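PDB 2WPW: ORF14 from Streptomyces clavuligerus, which binds acetyl-coenzyme A and, as a tandem member of the GCN5-related N-acetyltransferase family, probably acts as an acyltransferase. Local coordinates for residues 120-125 / 330-335; 267-272 / 283-288. All coordinates share one frame; numbering follows the deposited sequence.

Interaction 1 of 2, residues 120-125 / 330-335; sequences TLTATV and FWTAEA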
loop_
_atom_site.group_PDB
_atom_site.type_symbol
_atom_site.label_atom_id
_atom_site.label_comp_id
_atom_site.label_asym_id
_atom_site.label_seq_id
_atom_site.Cartn_x
_atom_site.Cartn_y
_atom_site.Cartn_z
ATOM N N THR A 120 9.118 14.687 -13.040
ATOM C CA THR A 120 9.864 13.680 -12.248
ATOM C C THR A 120 9.103 12.332 -12.164
ATOM O O THR A 120 7.877 12.279 -12.309
ATOM C CB THR A 120 10.125 14.194 -10.793
ATOM O OG1 THR A 120 8.912 14.761 -10.304
ATOM C CG2 THR A 120 11.205 15.317 -10.728
ATOM N N LEU A 121 9.847 11.248 -11.981
ATOM C CA LEU A 121 9.259 9.963 -11.669
ATOM C C LEU A 121 9.573 9.679 -10.225
ATOM O O LEU A 121 10.654 9.977 -9.759
ATOM C CB LEU A 121 9.849 8.851 -12.519
ATOM C CG LEU A 121 9.351 8.814 -13.957
ATOM C CD1 LEU A 121 9.902 10.023 -14.665
ATOM C CD2 LEU A 121 9.751 7.517 -14.679
ATOM N N THR A 122 8.621 9.105 -9.505
ATOM C CA THR A 122 8.903 8.644 -8.131
ATOM C C THR A 122 8.717 7.110 -8.000
ATOM O O THR A 122 7.944 6.474 -8.755
ATOM C CB THR A 122 8.022 9.403 -7.100
ATOM O OG1 THR A 122 6.645 9.239 -7.464
ATOM C CG2 THR A 122 8.385 10.952 -7.100
ATOM N N ALA A 123 9.432 6.516 -7.059
ATOM C CA ALA A 123 9.283 5.095 -6.820
ATOM C C ALA A 123 9.564 4.769 -5.385
ATOM O O ALA A 123 10.225 5.508 -4.670
ATOM C CB ALA A 123 10.221 4.325 -7.730
ATOM N N THR A 124 9.032 3.645 -4.948
ATOM C CA THR A 124 9.381 3.059 -3.667
ATOM C C THR A 124 10.298 1.865 -3.885
ATOM O O THR A 124 10.007 0.975 -4.690
ATOM C CB THR A 124 8.150 2.579 -2.993
ATOM O OG1 THR A 124 7.332 3.713 -2.748
ATOM C CG2 THR A 124 8.498 1.898 -1.634
ATOM N N VAL A 125 11.407 1.822 -3.156
ATOM C CA VAL A 125 12.419 0.808 -3.448
ATOM C C VAL A 125 12.720 0.072 -2.172
ATOM O O VAL A 125 13.000 0.716 -1.165
ATOM C CB VAL A 125 13.723 1.474 -3.991
ATOM C CG1 VAL A 125 14.862 0.446 -4.218
ATOM C CG2 VAL A 125 13.426 2.287 -5.261
ATOM N N PHE A 330 12.223 6.117 -0.725
ATOM C CA PHE A 330 11.588 6.849 -1.848
ATOM C C PHE A 330 12.610 7.448 -2.787
ATOM O O PHE A 330 13.555 8.082 -2.351
ATOM C CB PHE A 330 10.640 7.949 -1.320
ATOM C CG PHE A 330 9.655 7.425 -0.324
ATOM C CD1 PHE A 330 8.792 6.389 -0.672
ATOM C CD2 PHE A 330 9.645 7.883 0.974
ATOM C CE1 PHE A 330 7.908 5.835 0.258
ATOM C CE2 PHE A 330 8.751 7.343 1.911
ATOM C CZ PHE A 330 7.893 6.302 1.550
ATOM N N TRP A 331 12.410 7.269 -4.081
ATOM C CA TRP A 331 13.345 7.808 -5.048
ATOM C C TRP A 331 12.603 8.674 -6.043
ATOM O O TRP A 331 11.395 8.548 -6.224
ATOM C CB TRP A 331 14.174 6.716 -5.772
ATOM C CG TRP A 331 15.008 5.771 -4.913
ATOM C CD1 TRP A 331 14.569 5.027 -3.841
ATOM C CD2 TRP A 331 16.388 5.388 -5.109
ATOM N NE1 TRP A 331 15.603 4.256 -3.323
ATOM C CE2 TRP A 331 16.719 4.442 -4.085
ATOM C CE3 TRP A 331 17.388 5.778 -6.017
ATOM C CZ2 TRP A 331 17.987 3.876 -3.955
ATOM C CZ3 TRP A 331 18.664 5.196 -5.895
ATOM C CH2 TRP A 331 18.944 4.246 -4.869
ATOM N N THR A 332 13.336 9.601 -6.652
ATOM C CA THR A 332 12.790 10.500 -7.661
ATOM C C THR A 332 13.818 10.558 -8.781
ATOM O O THR A 332 15.011 10.259 -8.585
ATOM C CB THR A 332 12.626 11.965 -7.174
ATOM O OG1 THR A 332 13.849 12.384 -6.604
ATOM C CG2 THR A 332 11.566 12.120 -6.098
ATOM N N ALA A 333 13.353 10.955 -9.953
ATOM C CA ALA A 333 14.226 11.142 -11.058
ATOM C C ALA A 333 13.555 12.068 -12.027
ATOM O O ALA A 333 12.329 12.261 -12.007
ATOM C CB ALA A 333 14.535 9.794 -11.738
ATOM N N GLU A 334 14.379 12.639 -12.884
ATOM C CA GLU A 334 13.917 13.628 -13.810
ATOM C C GLU A 334 13.371 12.874 -14.980
ATOM O O GLU A 334 13.947 11.886 -15.349
ATOM C CB GLU A 334 15.096 14.527 -14.232
ATOM C CG GLU A 334 15.487 15.556 -13.166
ATOM C CD GLU A 334 16.662 16.414 -13.616
ATOM O OE1 GLU A 334 16.420 17.455 -14.232
ATOM O OE2 GLU A 334 17.830 16.045 -13.367
ATOM N N ALA A 335 12.250 13.318 -15.533
ATOM C CA ALA A 335 11.733 12.759 -16.784
ATOM C C ALA A 335 12.697 13.069 -17.935
ATOM O O ALA A 335 12.828 12.302 -18.880
ATOM C CB ALA A 335 10.375 13.317 -17.082
#
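Ala123 and Trp331 form a hydrogen-bonded antiparallel pair: each backbone N gives its hydrogen to the other's O, with Trp331 N to Ala123 O at 2.9 Å the straighter of the two (N-H...O 166°). The ladder repeats at Leu121 and Ala333. Ala333 N reaches Leu121 O at 2.9 Å, but bent (134°), while the return bond from Leu121 N rests on a less surely placed Ala333 O. Thr120 and Thr122 send their backbone bonds the other way, to Ala85 and Val87 of strand 84-92, and Phe330 bonds to Ser151. Strand 323-334, the last of the chain, is thus inserted among strands from the N-terminal part, which carries the first N-acetyltransferase range: it lies between strands 120-127 and 149-162. Beside the ladder, Val125 CG2 sits over the face of the Trp331 five-membered ring, 3.6 Å from its centroid, and Trp331 NE1 makes a weak hydrogen bond to Glu127 OE2. On the other face, the methyls Thr122 CG2 and Thr332 CG2 meet at 3.5 Å, and Thr124 OG1 lies in the plane of the Phe330 ring, at its edge, 3.7 Å from Phe330 CD1. Ala123 also touches the bound acetyl-coenzyme A.

Interaction 2 of 2, residues 267-272 / 283-288; sequences GMTVVH and LLKLAN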
loop_
_atom_site.group_PDB
_atom_site.type_symbol
_atom_site.label_atom_id
_atom_site.label_comp_id
_atom_site.label_asym_id
_atom_site.label_seq_id
_atom_site.Cartn_x
_atom_site.Cartn_y
_atom_site.Cartn_z
ATOM N N GLY A 267 -3.831 -0.909 9.112
ATOM C CA GLY A 267 -3.817 0.483 8.625
ATOM C C GLY A 267 -3.435 1.491 9.713
ATOM O O GLY A 267 -3.015 1.121 10.825
HETATM N N MSE A 268 -3.605 2.772 9.419
HETATM C CA MSE A 268 -3.325 3.853 10.394
HETATM C C MSE A 268 -4.290 3.849 11.577
HETATM O O MSE A 268 -5.423 3.422 11.454
HETATM C CB MSE A 268 -3.438 5.176 9.674
HETATM C CG MSE A 268 -2.090 5.788 9.191
HETATM SE SE MSE A 268 -0.459 4.572 9.363
HETATM C CE MSE A 268 0.730 5.908 10.264
ATOM N N THR A 269 -3.814 4.296 12.735
ATOM C CA THR A 269 -4.659 4.543 13.892
ATOM C C THR A 269 -4.712 6.042 14.141
ATOM O O THR A 269 -3.694 6.680 14.307
ATOM C CB THR A 269 -4.117 3.845 15.140
ATOM O OG1 THR A 269 -4.162 2.417 14.957
ATOM C CG2 THR A 269 -4.937 4.197 16.354
ATOM N N VAL A 270 -5.897 6.623 14.142
ATOM C CA VAL A 270 -6.033 8.047 14.359
ATOM C C VAL A 270 -6.765 8.362 15.658
ATOM O O VAL A 270 -7.839 7.800 15.957
ATOM C CB VAL A 270 -6.813 8.665 13.194
ATOM C CG1 VAL A 270 -6.892 10.211 13.321
ATOM C CG2 VAL A 270 -6.136 8.331 11.905
ATOM N N VAL A 271 -6.224 9.284 16.433
ATOM C CA VAL A 271 -6.926 9.749 17.617
ATOM C C VAL A 271 -7.040 11.290 17.629
ATOM O O VAL A 271 -6.049 12.015 17.512
ATOM C CB VAL A 271 -6.251 9.226 18.908
ATOM C CG1 VAL A 271 -6.939 9.776 20.157
ATOM C CG2 VAL A 271 -6.259 7.702 18.938
ATOM N N HIS A 272 -8.262 11.785 17.778
ATOM C CA HIS A 272 -8.483 13.214 17.794
ATOM C C HIS A 272 -7.699 13.964 18.875
ATOM O O HIS A 272 -7.676 13.547 20.038
ATOM C CB HIS A 272 -9.947 13.462 18.037
ATOM C CG HIS A 272 -10.356 14.883 17.827
ATOM N ND1 HIS A 272 -10.677 15.723 18.872
ATOM C CD2 HIS A 272 -10.512 15.608 16.691
ATOM C CE1 HIS A 272 -11.034 16.898 18.390
ATOM N NE2 HIS A 272 -10.925 16.861 17.072
ATOM N N LEU A 283 -6.184 0.708 22.765
ATOM C CA LEU A 283 -7.527 0.128 22.821
ATOM C C LEU A 283 -8.116 -0.203 21.418
ATOM O O LEU A 283 -8.583 -1.345 21.174
ATOM C CB LEU A 283 -8.436 1.072 23.572
ATOM C CG LEU A 283 -9.889 0.637 23.694
ATOM C CD1 LEU A 283 -9.942 -0.716 24.378
ATOM C CD2 LEU A 283 -10.731 1.717 24.427
ATOM N N LEU A 284 -8.038 0.770 20.509
ATOM C CA LEU A 284 -8.475 0.623 19.108
ATOM C C LEU A 284 -7.783 -0.534 18.347
ATOM O O LEU A 284 -8.448 -1.427 17.774
ATOM C CB LEU A 284 -8.230 1.930 18.384
ATOM C CG LEU A 284 -9.406 2.887 18.264
ATOM C CD1 LEU A 284 -10.536 2.486 19.044
ATOM C CD2 LEU A 284 -9.091 4.350 18.551
ATOM N N LYS A 285 -6.455 -0.525 18.379
ATOM C CA LYS A 285 -5.651 -1.574 17.796
ATOM C C LYS A 285 -6.012 -2.938 18.356
ATOM O O LYS A 285 -6.258 -3.902 17.607
ATOM C CB LYS A 285 -4.165 -1.291 18.056
ATOM C CG LYS A 285 -3.609 -0.136 17.207
ATOM C CD LYS A 285 -2.194 0.242 17.575
ATOM C CE LYS A 285 -1.915 1.692 17.234
ATOM N NZ LYS A 285 -0.491 2.102 17.545
ATOM N N LEU A 286 -6.053 -3.041 19.673
ATOM C CA LEU A 286 -6.313 -4.350 20.259
ATOM C C LEU A 286 -7.757 -4.818 19.943
ATOM O O LEU A 286 -7.934 -5.935 19.421
ATOM C CB LEU A 286 -5.971 -4.389 21.762
ATOM C CG LEU A 286 -4.465 -4.442 21.972
ATOM C CD1 LEU A 286 -4.031 -4.476 23.480
ATOM C CD2 LEU A 286 -3.908 -5.657 21.177
ATOM N N ALA A 287 -8.759 -3.948 20.201
ATOM C CA ALA A 287 -10.158 -4.270 19.926
ATOM C C ALA A 287 -10.480 -4.611 18.478
ATOM O O ALA A 287 -11.353 -5.471 18.214
ATOM C CB ALA A 287 -11.070 -3.152 20.366
ATOM N N ASN A 288 -9.817 -3.945 17.534
ATOM C CA ASN A 288 -10.132 -4.190 16.148
ATOM C C ASN A 288 -9.435 -5.493 15.725
ATOM O O ASN A 288 -9.909 -6.207 14.825
ATOM C CB ASN A 288 -9.615 -3.029 15.323
ATOM C CG ASN A 288 -10.124 -3.055 13.908
ATOM O OD1 ASN A 288 -9.341 -3.053 12.947
ATOM N ND2 ASN A 288 -11.443 -3.046 13.755
#
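Within the beta-alpha-beta unit formed by strand 263-271, helix 280-295 and strand 301-307, Thr269 and Lys285 illustrate how a helix can settle on the strand before it through the aliphatic part of a lysine. The lysine chain is extended beyond CG, and it crosses the threonine so that alternate methylenes come near the hydroxyl: Lys285 CE lies 3.3 Å and Lys285 CG 3.4 Å from Thr269 OG1. The ammonium group runs on past the hydroxyl, with Lys285 NZ 4.5 Å from Thr269 OG1. The polar need of that oxygen is met by a hydrogen bond with Thr252 OG1 on the adjoining strand 247-256. A chi1 of -65° puts OG1 of Thr269 beside its backbone N, where it meets the lysine; Thr269 CG2 lies 4.0 Å from Lys285 CE and only loosely near Leu284 CB. Two parallel strands linked by a helix are the central element of the GNAT fold; here strand and helix segments run at 134° to each other, their axes 9.5 Å apart at closest. Further along the strand, Val271 CG2 meets Leu284 CD2 loosely at 4.4 Å, and Leu284 also packs on Thr252 and on Ala240 of strand 234-242. An alanine in place of Lys285 would lack the methylenes beyond CB, and would probably leave one side of Thr269 uncovered and take packing from Val316 and Leu320. Those two residues, together with Asn317, border the lysine from helix 311-318 and the loop after it.

How the interactions relate
The two contacts occupy opposite sides of the chain's centre, their centres about 32 Å apart and their nearest atoms about 11 Å. Interaction 2 is local, spanning a ten-residue connection inside the second GNAT region, and it is nested within the long loop that interaction 1 closes between residues 120-125 and 330-335. After the helix of interaction 2 the chain passes through strand 301-307 and helix 311-318, then runs along strand 323-334, which pairs with strand 120-127 and so probably helps tie the N- and C-terminal parts together. Interaction 1 adjoins the bound acetyl-coenzyme A, whereas interaction 2 lies away from the known acetyl-coenzyme A-binding residues.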